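Local coordinates for MS5a (Brassica napus, PDB 6L77), which is a meiosis-related protein of unsettled cellular role whose cystatin-like folds apparently enhance papain in a non-canonical way, at residues D132-M143 against V179-I190. Numbering follows the deposited sequence.
Sequences DWEEHDWIRLYM and VLKSLRNVLVYI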
ATOM      1  N   ASP A 132      -8.224  -2.325  14.621  1.00 28.06           N
ATOM      2  CA  ASP A 132      -7.070  -1.552  14.152  1.00 29.57           C
ATOM      3  C   ASP A 132      -7.033  -1.461  12.629  1.00 31.34           C
ATOM      4  O   ASP A 132      -6.832  -0.376  12.063  1.00 29.85           O
ATOM      5  CB  ASP A 132      -5.771  -2.169  14.663  1.00 27.00           C
ATOM      6  CG  ASP A 132      -5.582  -2.001  16.156  1.00 31.87           C
ATOM      7  OD1 ASP A 132      -5.951  -0.938  16.698  1.00 38.23           O
ATOM      8  OD2 ASP A 132      -5.049  -2.941  16.779  1.00 36.58           O
ATOM      9  N   TRP A 133      -7.182  -2.596  11.938  1.00 27.96           N
ATOM     10  CA  TRP A 133      -7.113  -2.499  10.483  1.00 31.21           C
ATOM     11  C   TRP A 133      -8.400  -1.949   9.891  1.00 33.73           C
ATOM     12  O   TRP A 133      -8.355  -1.273   8.861  1.00 29.46           O
ATOM     13  CB  TRP A 133      -6.745  -3.843   9.833  1.00 31.86           C
ATOM     14  CG  TRP A 133      -7.705  -5.006   9.948  1.00 29.94           C
ATOM     15  CD1 TRP A 133      -8.913  -5.164   9.309  1.00 25.60           C
ATOM     16  CD2 TRP A 133      -7.483  -6.211  10.683  1.00 28.86           C
ATOM     17  NE1 TRP A 133      -9.464  -6.385   9.637  1.00 30.71           N
ATOM     18  CE2 TRP A 133      -8.608  -7.043  10.482  1.00 28.47           C
ATOM     19  CE3 TRP A 133      -6.448  -6.662  11.510  1.00 30.14           C
ATOM     20  CZ2 TRP A 133      -8.716  -8.295  11.062  1.00 27.66           C
ATOM     21  CZ3 TRP A 133      -6.562  -7.904  12.090  1.00 32.22           C
ATOM     22  CH2 TRP A 133      -7.690  -8.708  11.867  1.00 34.49           C
ATOM     23  N   GLU A 134      -9.543  -2.178  10.538  1.00 33.03           N
ATOM     24  CA  GLU A 134     -10.773  -1.594  10.020  1.00 34.72           C
ATOM     25  C   GLU A 134     -10.738  -0.074  10.077  1.00 38.95           C
ATOM     26  O   GLU A 134     -11.313   0.587   9.206  1.00 39.80           O
ATOM     27  CB  GLU A 134     -11.979  -2.134  10.781  1.00 34.78           C
ATOM     28  CG  GLU A 134     -12.297  -3.574  10.433  1.00 42.83           C
ATOM     29  CD  GLU A 134     -13.559  -4.066  11.111  1.00 60.36           C
ATOM     30  OE1 GLU A 134     -14.000  -3.420  12.089  1.00 64.97           O
ATOM     31  OE2 GLU A 134     -14.110  -5.095  10.660  1.00 63.16           O
ATOM     32  N   GLU A 135     -10.050   0.501  11.062  1.00 31.06           N
ATOM     33  CA  GLU A 135      -9.974   1.954  11.152  1.00 30.12           C
ATOM     34  C   GLU A 135      -8.834   2.564  10.343  1.00 32.71           C
ATOM     35  O   GLU A 135      -8.773   3.792  10.228  1.00 30.42           O
ATOM     36  CB  GLU A 135      -9.855   2.387  12.615  1.00 31.98           C
ATOM     37  CG  GLU A 135     -11.158   2.206  13.391  1.00 49.43           C
ATOM     38  CD  GLU A 135     -10.945   2.074  14.890  1.00 63.55           C
ATOM     39  OE1 GLU A 135     -11.951   1.979  15.627  1.00 66.59           O
ATOM     40  OE2 GLU A 135      -9.771   2.054  15.326  1.00 66.90           O
ATOM     41  N   HIS A 136      -7.934   1.761   9.771  1.00 24.78           N
ATOM     42  CA  HIS A 136      -6.813   2.296   9.000  1.00 25.23           C
ATOM     43  C   HIS A 136      -6.730   1.528   7.684  1.00 24.05           C
ATOM     44  O   HIS A 136      -6.046   0.508   7.599  1.00 25.20           O
ATOM     45  CB  HIS A 136      -5.523   2.219   9.808  1.00 25.29           C
ATOM     46  CG  HIS A 136      -5.611   2.947  11.113  1.00 22.80           C
ATOM     47  ND1 HIS A 136      -6.060   2.348  12.269  1.00 25.20           N
ATOM     48  CD2 HIS A 136      -5.371   4.241  11.427  1.00 22.18           C
ATOM     49  CE1 HIS A 136      -6.069   3.236  13.247  1.00 25.62           C
ATOM     50  NE2 HIS A 136      -5.652   4.391  12.765  1.00 25.32           N
ATOM     51  N   ASP A 137      -7.408   2.040   6.655  1.00 22.10           N
ATOM     52  CA  ASP A 137      -7.635   1.251   5.446  1.00 23.79           C
ATOM     53  C   ASP A 137      -6.418   1.160   4.540  1.00 22.11           C
ATOM     54  O   ASP A 137      -6.496   0.482   3.513  1.00 22.70           O
ATOM     55  CB  ASP A 137      -8.838   1.794   4.652  1.00 32.51           C
ATOM     56  CG  ASP A 137      -8.648   3.229   4.144  1.00 42.33           C
ATOM     57  OD1 ASP A 137      -7.528   3.780   4.176  1.00 41.25           O
ATOM     58  OD2 ASP A 137      -9.656   3.815   3.690  1.00 50.45           O
ATOM     59  N   TRP A 138      -5.298   1.805   4.879  1.00 19.82           N
ATOM     60  CA  TRP A 138      -4.093   1.547   4.096  1.00 16.30           C
ATOM     61  C   TRP A 138      -3.636   0.100   4.225  1.00 17.76           C
ATOM     62  O   TRP A 138      -2.946  -0.404   3.338  1.00 17.79           O
ATOM     63  CB  TRP A 138      -2.966   2.506   4.495  1.00 20.11           C
ATOM     64  CG  TRP A 138      -2.439   2.377   5.907  1.00 21.90           C
ATOM     65  CD1 TRP A 138      -2.773   3.155   6.987  1.00 20.20           C
ATOM     66  CD2 TRP A 138      -1.460   1.438   6.380  1.00 21.18           C
ATOM     67  NE1 TRP A 138      -2.059   2.755   8.095  1.00 18.83           N
ATOM     68  CE2 TRP A 138      -1.251   1.702   7.749  1.00 24.63           C
ATOM     69  CE3 TRP A 138      -0.732   0.408   5.771  1.00 17.42           C
ATOM     70  CZ2 TRP A 138      -0.350   0.960   8.528  1.00 20.96           C
ATOM     71  CZ3 TRP A 138       0.148  -0.329   6.539  1.00 17.31           C
ATOM     72  CH2 TRP A 138       0.340  -0.045   7.906  1.00 19.27           C
ATOM     73  N   ILE A 139      -4.002  -0.584   5.307  1.00 22.87           N
ATOM     74  CA  ILE A 139      -3.682  -2.001   5.420  1.00 20.32           C
ATOM     75  C   ILE A 139      -4.405  -2.782   4.331  1.00 23.97           C
ATOM     76  O   ILE A 139      -3.795  -3.569   3.600  1.00 19.49           O
ATOM     77  CB  ILE A 139      -4.029  -2.504   6.832  1.00 20.51           C
ATOM     78  CG1 ILE A 139      -3.101  -1.825   7.850  1.00 20.06           C
ATOM     79  CG2 ILE A 139      -3.942  -4.029   6.929  1.00 20.31           C
ATOM     80  CD1 ILE A 139      -3.495  -2.109   9.304  1.00 20.52           C
ATOM     81  N   ARG A 140      -5.712  -2.535   4.172  1.00 21.13           N
ATOM     82  CA  ARG A 140      -6.452  -3.171   3.086  1.00 24.50           C
ATOM     83  C   ARG A 140      -5.880  -2.788   1.726  1.00 22.05           C
ATOM     84  O   ARG A 140      -5.786  -3.631   0.827  1.00 22.85           O
ATOM     85  CB  ARG A 140      -7.937  -2.803   3.147  1.00 26.51           C
ATOM     86  CG  ARG A 140      -8.707  -3.240   1.880  1.00 31.41           C
ATOM     87  CD  ARG A 140     -10.210  -3.135   2.050  1.00 43.94           C
ATOM     88  NE  ARG A 140     -10.622  -1.844   2.588  1.00 60.06           N
ATOM     89  CZ  ARG A 140     -10.835  -0.758   1.851  1.00 71.24           C
ATOM     90  NH1 ARG A 140     -10.667  -0.805   0.536  1.00 78.82           N
ATOM     91  NH2 ARG A 140     -11.211   0.378   2.432  1.00 67.87           N
ATOM     92  N   LEU A 141      -5.500  -1.516   1.556  1.00 19.16           N
ATOM     93  CA  LEU A 141      -4.867  -1.089   0.310  1.00 19.47           C
ATOM     94  C   LEU A 141      -3.635  -1.931  -0.016  1.00 20.15           C
ATOM     95  O   LEU A 141      -3.465  -2.386  -1.158  1.00 20.19           O
ATOM     96  CB  LEU A 141      -4.489   0.392   0.405  1.00 18.40           C
ATOM     97  CG  LEU A 141      -3.729   0.951  -0.810  1.00 18.69           C
ATOM     98  CD1 LEU A 141      -4.556   0.800  -2.080  1.00 22.69           C
ATOM     99  CD2 LEU A 141      -3.396   2.405  -0.579  1.00 18.91           C
ATOM    100  N   TYR A 142      -2.744  -2.133   0.965  1.00 21.17           N
ATOM    101  CA  TYR A 142      -1.519  -2.873   0.660  1.00 19.95           C
ATOM    102  C   TYR A 142      -1.842  -4.324   0.331  1.00 21.65           C
ATOM    103  O   TYR A 142      -1.224  -4.914  -0.567  1.00 24.37           O
ATOM    104  CB  TYR A 142      -0.514  -2.799   1.813  1.00 18.96           C
ATOM    105  CG  TYR A 142       0.090  -1.426   2.120  1.00 16.95           C
ATOM    106  CD1 TYR A 142      -0.412  -0.255   1.542  1.00 16.73           C
ATOM    107  CD2 TYR A 142       1.165  -1.314   3.000  1.00 18.64           C
ATOM    108  CE1 TYR A 142       0.155   0.997   1.844  1.00 18.01           C
ATOM    109  CE2 TYR A 142       1.727  -0.078   3.309  1.00 17.29           C
ATOM    110  CZ  TYR A 142       1.215   1.071   2.733  1.00 18.52           C
ATOM    111  OH  TYR A 142       1.771   2.285   3.050  1.00 19.68           O
HETATM  112  N   MSE A 143      -2.827  -4.904   1.016  1.00 18.94           N
HETATM  113  CA  MSE A 143      -3.311  -6.245   0.651  1.00 20.72           C
HETATM  114  C   MSE A 143      -3.842  -6.292  -0.788  1.00 21.58           C
HETATM  115  O   MSE A 143      -3.536  -7.207  -1.557  1.00 23.08           O
HETATM  116  CB  MSE A 143      -4.418  -6.702   1.609  1.00 20.58           C
HETATM  117  CG  MSE A 143      -5.110  -8.000   1.168  1.00 27.94           C
HETATM  118 SE   MSE A 143      -6.680  -8.433   2.276  1.00 36.57          SE
HETATM  119  CE  MSE A 143      -7.782  -6.859   1.883  1.00 27.28           C
ATOM    120  N   VAL A 179       2.240   3.675  14.935  1.00 19.66           N
ATOM    121  CA  VAL A 179       2.436   2.671  13.892  1.00 18.81           C
ATOM    122  C   VAL A 179       1.341   2.764  12.840  1.00 23.56           C
ATOM    123  O   VAL A 179       1.594   2.603  11.640  1.00 21.34           O
ATOM    124  CB  VAL A 179       2.498   1.269  14.524  1.00 19.97           C
ATOM    125  CG1 VAL A 179       2.709   0.212  13.465  1.00 21.48           C
ATOM    126  CG2 VAL A 179       3.633   1.202  15.560  1.00 20.40           C
ATOM    127  N   LEU A 180       0.108   3.016  13.269  1.00 17.97           N
ATOM    128  CA  LEU A 180      -1.038   3.008  12.359  1.00 18.61           C
ATOM    129  C   LEU A 180      -1.274   4.335  11.647  1.00 24.76           C
ATOM    130  O   LEU A 180      -1.792   4.336  10.521  1.00 21.05           O
ATOM    131  CB  LEU A 180      -2.303   2.633  13.137  1.00 18.48           C
ATOM    132  CG  LEU A 180      -2.355   1.188  13.610  1.00 23.93           C
ATOM    133  CD1 LEU A 180      -3.271   1.041  14.839  1.00 23.72           C
ATOM    134  CD2 LEU A 180      -2.845   0.322  12.451  1.00 25.41           C
ATOM    135  N   LYS A 181      -0.933   5.467  12.272  1.00 22.24           N
ATOM    136  CA  LYS A 181      -1.376   6.766  11.775  1.00 23.61           C
ATOM    137  C   LYS A 181      -0.268   7.644  11.205  1.00 27.17           C
ATOM    138  O   LYS A 181      -0.578   8.627  10.530  1.00 30.85           O
ATOM    139  CB  LYS A 181      -2.093   7.553  12.891  1.00 23.65           C
ATOM    140  CG  LYS A 181      -3.413   6.947  13.359  1.00 31.46           C
ATOM    141  CD  LYS A 181      -4.099   7.858  14.380  1.00 39.29           C
ATOM    142  CE  LYS A 181      -5.198   7.134  15.142  1.00 45.32           C
ATOM    143  NZ  LYS A 181      -6.349   6.758  14.284  1.00 51.31           N
ATOM    144  N   SER A 182       1.000   7.357  11.473  1.00 22.40           N
ATOM    145  CA  SER A 182       2.076   8.190  10.960  1.00 21.64           C
ATOM    146  C   SER A 182       2.757   7.511   9.780  1.00 24.26           C
ATOM    147  O   SER A 182       2.922   6.289   9.760  1.00 20.33           O
ATOM    148  CB  SER A 182       3.110   8.500  12.037  1.00 30.71           C
ATOM    149  OG  SER A 182       3.994   7.420  12.210  1.00 44.17           O
ATOM    150  N   LEU A 183       3.183   8.319   8.812  1.00 20.32           N
ATOM    151  CA  LEU A 183       3.834   7.802   7.601  1.00 19.06           C
ATOM    152  C   LEU A 183       5.311   7.552   7.905  1.00 20.11           C
ATOM    153  O   LEU A 183       6.199   8.348   7.598  1.00 26.51           O
ATOM    154  CB  LEU A 183       3.641   8.778   6.447  1.00 18.92           C
ATOM    155  CG  LEU A 183       4.034   8.185   5.095  1.00 24.01           C
ATOM    156  CD1 LEU A 183       3.085   7.057   4.779  1.00 22.82           C
ATOM    157  CD2 LEU A 183       3.990   9.278   4.025  1.00 25.94           C
ATOM    158  N   ARG A 184       5.572   6.413   8.542  1.00 22.57           N
ATOM    159  CA  ARG A 184       6.908   6.010   8.939  1.00 19.96           C
ATOM    160  C   ARG A 184       7.233   4.639   8.354  1.00 20.09           C
ATOM    161  O   ARG A 184       6.360   3.949   7.822  1.00 21.23           O
ATOM    162  CB  ARG A 184       7.027   5.973  10.475  1.00 19.83           C
ATOM    163  CG  ARG A 184       5.968   5.104  11.154  1.00 38.43           C
ATOM    164  CD  ARG A 184       6.520   4.374  12.401  1.00 49.87           C
ATOM    165  NE  ARG A 184       7.634   3.498  12.044  1.00 59.08           N
ATOM    166  CZ  ARG A 184       8.841   3.529  12.605  1.00 54.31           C
ATOM    167  NH1 ARG A 184       9.785   2.693  12.176  1.00 29.84           N
ATOM    168  NH2 ARG A 184       9.100   4.382  13.597  1.00 53.76           N
ATOM    169  N   ASN A 185       8.501   4.229   8.490  1.00 18.58           N
ATOM    170  CA  ASN A 185       8.925   2.918   7.990  1.00 18.90           C
ATOM    171  C   ASN A 185       8.188   1.805   8.729  1.00 27.41           C
ATOM    172  O   ASN A 185       8.163   1.781   9.957  1.00 23.58           O
ATOM    173  CB  ASN A 185      10.429   2.747   8.159  1.00 24.30           C
ATOM    174  CG  ASN A 185      11.222   3.652   7.239  1.00 25.71           C
ATOM    175  OD1 ASN A 185      10.646   4.366   6.418  1.00 25.39           O
ATOM    176  ND2 ASN A 185      12.542   3.635   7.378  1.00 26.53           N
ATOM    177  N   VAL A 186       7.569   0.889   7.980  1.00 19.99           N
ATOM    178  CA  VAL A 186       6.891  -0.260   8.576  1.00 20.13           C
ATOM    179  C   VAL A 186       7.111  -1.486   7.703  1.00 25.62           C
ATOM    180  O   VAL A 186       7.329  -1.386   6.491  1.00 23.51           O
ATOM    181  CB  VAL A 186       5.369  -0.041   8.773  1.00 19.44           C
ATOM    182  CG1 VAL A 186       5.072   1.016   9.857  1.00 23.29           C
ATOM    183  CG2 VAL A 186       4.703   0.336   7.455  1.00 19.90           C
ATOM    184  N   LEU A 187       7.037  -2.653   8.337  1.00 23.40           N
ATOM    185  CA  LEU A 187       7.005  -3.943   7.660  1.00 24.29           C
ATOM    186  C   LEU A 187       5.677  -4.595   8.029  1.00 25.68           C
ATOM    187  O   LEU A 187       5.399  -4.806   9.213  1.00 23.32           O
ATOM    188  CB  LEU A 187       8.204  -4.795   8.093  1.00 24.61           C
ATOM    189  CG  LEU A 187       8.524  -6.116   7.409  1.00 36.95           C
ATOM    190  CD1 LEU A 187       8.822  -5.896   5.953  1.00 29.56           C
ATOM    191  CD2 LEU A 187       9.717  -6.771   8.082  1.00 38.70           C
ATOM    192  N   VAL A 188       4.841  -4.882   7.026  1.00 20.90           N
ATOM    193  CA  VAL A 188       3.460  -5.301   7.257  1.00 20.02           C
ATOM    194  C   VAL A 188       3.284  -6.741   6.795  1.00 21.93           C
ATOM    195  O   VAL A 188       3.618  -7.076   5.653  1.00 22.69           O
ATOM    196  CB  VAL A 188       2.463  -4.379   6.533  1.00 27.93           C
ATOM    197  CG1 VAL A 188       1.054  -4.689   7.002  1.00 27.52           C
ATOM    198  CG2 VAL A 188       2.808  -2.915   6.779  1.00 30.85           C
ATOM    199  N   TYR A 189       2.734  -7.583   7.670  1.00 21.89           N
ATOM    200  CA  TYR A 189       2.388  -8.966   7.353  1.00 23.72           C
ATOM    201  C   TYR A 189       0.872  -9.082   7.385  1.00 27.58           C
ATOM    202  O   TYR A 189       0.252  -8.786   8.412  1.00 30.04           O
ATOM    203  CB  TYR A 189       2.995  -9.942   8.364  1.00 23.97           C
ATOM    204  CG  TYR A 189       4.493  -9.831   8.549  1.00 23.36           C
ATOM    205  CD1 TYR A 189       5.037  -8.917   9.447  1.00 26.32           C
ATOM    206  CD2 TYR A 189       5.364 -10.664   7.850  1.00 24.88           C
ATOM    207  CE1 TYR A 189       6.408  -8.834   9.640  1.00 31.97           C
ATOM    208  CE2 TYR A 189       6.734 -10.579   8.030  1.00 30.62           C
ATOM    209  CZ  TYR A 189       7.248  -9.666   8.930  1.00 38.21           C
ATOM    210  OH  TYR A 189       8.607  -9.592   9.116  1.00 42.60           O
ATOM    211  N   ILE A 190       0.278  -9.523   6.282  1.00 25.39           N
ATOM    212  CA  ILE A 190      -1.173  -9.576   6.163  1.00 22.57           C
ATOM    213  C   ILE A 190      -1.577 -10.994   5.811  1.00 27.95           C
ATOM    214  O   ILE A 190      -1.194 -11.509   4.755  1.00 25.20           O
ATOM    215  CB  ILE A 190      -1.701  -8.591   5.111  1.00 22.09           C
ATOM    216  CG1 ILE A 190      -1.165  -7.189   5.411  1.00 22.02           C
ATOM    217  CG2 ILE A 190      -3.245  -8.633   5.101  1.00 24.21           C
ATOM    218  CD1 ILE A 190      -1.525  -6.128   4.372  1.00 23.17           C
TER
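Leu180 lies across the ring of His136, its CB 3.7 Å from the ring centroid and almost exactly on the ring normal, a CH-pi contact over one face. Beyond CB the leucine continues along the same ring: CG passes ND1, Leu180 CD1 touches both His136 CE1 and Asp132 OD1, and Leu180 CD2 lies 3.8 Å from His136 ND1 and also packs against Ile139 CD1. Two bonds at the ring's nitrogens fix its rotation. His136 ND1 donates to Asp132 O one turn back (2.8 Å, N-H...O 166°), in the carbonyl plane and in the ring plane, while His136 NE2 accepts from Lys181 NZ at 2.9 Å, tilted somewhat from the ring plane; the lysine chain, extended to CE and bent at its last torsion, brings its ammonium round to this nitrogen. Replacing His136 by an alanine is likely to leave Lys181 NZ without this acceptor, Asp132 O without its side-chain donor, and a gap beside Leu180 CB. The contact spans two layers of the cystatin-like fold of this C-terminal portion of MS5: helix 138-150 crosses strand 186-195 of the antiparallel sheet, where the axes of 138-143 and 186-190 run 74° apart and come within 9.5 Å, while helix 176-181 meets the turn between helices 130-135 and 138-150. Trp138, buried between them, sends NE1 to Leu180 O at 2.9 Å; its CG, wedged between backbone N and carbonyl carbon (chi1 65°), turns the indole toward the helix end. The far edge of the same ring meets Val188, Trp138 CZ3 3.7 Å from Val188 CG2, and Arg210 makes a cation-pi contact with it. Farther down helix 138-150, Ile190 pushes CD1 against the backbone between Ile139 O and Met143 N, with Ile139 CG2 and the CB atoms of Tyr142 and selenomethionine Met143 around it.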